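Local coordinates for protein putative drug/sodium antiporter (Escherichia coli, PDB 4Z3N) that probably moves the genotoxin colibactin across the cell membrane as a MATE-family antiporter, at residues Val286-Ala291 with Ser369-Leu374. Residues are numbered along the deposited sequence; the frame is centred on the assembly and turned at random.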
loop_
_atom_site.group_PDB
_atom_site.type_symbol
_atom_site.label_atom_id
_atom_site.label_comp_id
_atom_site.label_asym_id
_atom_site.label_seq_id
_atom_site.Cartn_x
_atom_site.Cartn_y
_atom_site.Cartn_z
ATOM N N VAL A 286 -27.878 4.554 5.078
ATOM C CA VAL A 286 -27.182 5.391 4.112
ATOM C C VAL A 286 -26.236 6.410 4.757
ATOM O O VAL A 286 -25.260 6.830 4.131
ATOM C CB VAL A 286 -28.240 6.138 3.225
ATOM C CG1 VAL A 286 -27.616 7.135 2.260
ATOM C CG2 VAL A 286 -29.072 5.126 2.475
ATOM N N ASN A 287 -26.535 6.830 5.989
ATOM C CA ASN A 287 -25.705 7.825 6.690
ATOM C C ASN A 287 -24.357 7.234 7.163
ATOM O O ASN A 287 -23.315 7.896 7.107
ATOM C CB ASN A 287 -26.458 8.415 7.888
ATOM C CG ASN A 287 -27.729 9.172 7.487
ATOM O OD1 ASN A 287 -27.666 10.189 6.795
ATOM N ND2 ASN A 287 -28.881 8.688 7.952
ATOM N N ALA A 288 -24.392 5.980 7.612
ATOM C CA ALA A 288 -23.183 5.254 7.987
ATOM C C ALA A 288 -22.227 5.126 6.794
ATOM O O ALA A 288 -20.998 5.155 6.951
ATOM C CB ALA A 288 -23.537 3.892 8.538
ATOM N N MET A 289 -22.793 5.001 5.598
ATOM C CA MET A 289 -21.971 4.942 4.399
ATOM C C MET A 289 -21.329 6.300 4.131
ATOM O O MET A 289 -20.168 6.364 3.730
ATOM C CB MET A 289 -22.790 4.483 3.192
ATOM C CG MET A 289 -21.982 4.399 1.909
ATOM S SD MET A 289 -20.663 3.161 1.988
ATOM C CE MET A 289 -19.223 4.191 1.734
ATOM N N ALA A 290 -22.077 7.378 4.368
ATOM C CA ALA A 290 -21.511 8.722 4.304
ATOM C C ALA A 290 -20.459 8.963 5.409
ATOM O O ALA A 290 -19.429 9.610 5.164
ATOM C CB ALA A 290 -22.610 9.762 4.384
ATOM N N ALA A 291 -20.713 8.445 6.613
ATOM C CA ALA A 291 -19.747 8.561 7.719
ATOM C C ALA A 291 -18.375 7.963 7.353
ATOM O O ALA A 291 -17.337 8.607 7.514
ATOM C CB ALA A 291 -20.293 7.895 8.977
ATOM N N SER A 369 -22.325 12.545 11.372
ATOM C CA SER A 369 -21.205 12.784 12.274
ATOM C C SER A 369 -21.329 11.893 13.520
ATOM O O SER A 369 -20.336 11.592 14.179
ATOM C CB SER A 369 -21.117 14.263 12.670
ATOM O OG SER A 369 -21.848 14.498 13.861
ATOM N N ASP A 370 -22.539 11.449 13.832
ATOM C CA ASP A 370 -22.710 10.494 14.926
ATOM C C ASP A 370 -22.178 9.111 14.564
ATOM O O ASP A 370 -21.515 8.453 15.367
ATOM C CB ASP A 370 -24.178 10.386 15.338
ATOM C CG ASP A 370 -24.584 11.473 16.298
ATOM O OD1 ASP A 370 -23.699 12.256 16.724
ATOM O OD2 ASP A 370 -25.782 11.539 16.636
ATOM N N TYR A 371 -22.480 8.669 13.350
ATOM C CA TYR A 371 -22.017 7.376 12.888
ATOM C C TYR A 371 -20.494 7.351 12.803
ATOM O O TYR A 371 -19.856 6.353 13.148
ATOM C CB TYR A 371 -22.620 7.056 11.530
ATOM C CG TYR A 371 -23.923 6.309 11.594
ATOM C CD1 TYR A 371 -24.106 5.267 12.486
ATOM C CD2 TYR A 371 -24.977 6.638 10.741
ATOM C CE1 TYR A 371 -25.309 4.573 12.537
ATOM C CE2 TYR A 371 -26.182 5.944 10.778
ATOM C CZ TYR A 371 -26.343 4.917 11.682
ATOM O OH TYR A 371 -27.535 4.220 11.734
ATOM N N ALA A 372 -19.920 8.458 12.341
ATOM C CA ALA A 372 -18.482 8.551 12.191
ATOM C C ALA A 372 -17.795 8.507 13.555
ATOM O O ALA A 372 -16.690 7.969 13.685
ATOM C CB ALA A 372 -18.113 9.810 11.443
ATOM N N VAL A 373 -18.454 9.065 14.566
ATOM C CA VAL A 373 -17.917 9.067 15.920
ATOM C C VAL A 373 -18.082 7.692 16.568
ATOM O O VAL A 373 -17.171 7.201 17.252
ATOM C CB VAL A 373 -18.591 10.167 16.803
ATOM C CG1 VAL A 373 -18.218 10.015 18.297
ATOM C CG2 VAL A 373 -18.215 11.562 16.288
ATOM N N LEU A 374 -19.229 7.060 16.334
ATOM C CA LEU A 374 -19.491 5.726 16.899
ATOM C C LEU A 374 -18.571 4.651 16.291
ATOM O O LEU A 374 -18.158 3.720 16.981
ATOM C CB LEU A 374 -20.970 5.341 16.710
ATOM C CG LEU A 374 -21.357 3.977 17.282
ATOM C CD1 LEU A 374 -21.179 3.911 18.771
ATOM C CD2 LEU A 374 -22.786 3.603 16.906
#
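Two helices within the same MatE family region cross here in a small, buried, apolar contact in which one tyrosine ring lies against the first turns of its neighbour. It illustrates how small alanine side chains let helices cross closely while one aromatic ring fills the side of the crossing. Segments 286-291 and 369-374 cross at -64°, their local axes 7.9 Å apart. Tyr-371 contributes the largest share of the buried surface. Its ring receives the methyl of Ala-288 over one face, a CH-pi contact with CB 3.9 Å from the ring centroid and only 14° off the normal, while CB of Asn-287 sits at the ring edge, in plane, 3.7 Å from Tyr-371 CD2. The two neighbours thus grip the ring from directions roughly at right angles. Further along, Ala-291 CB packs 3.6 Å from Tyr-371 CB and 3.8 Å from Ala-372 CB; so short a side chain allows the CA atoms of Ala-291 and Ala-372 to come within 4.6 Å. No hydrogen bond joins the two segments. The phenol instead reaches Asp-285, just before helix 286-322: Tyr-371 OH bonds to its OD2, while OD1 accepts the backbone N-H of Asn-287, so one carboxylate ties the ring's polar end to the helix start. Helix 432-453 packs against the same site, Ile-432 touching both Ala-288 and Tyr-371, and helix 250-284 adds Ile-281 against Ala-288.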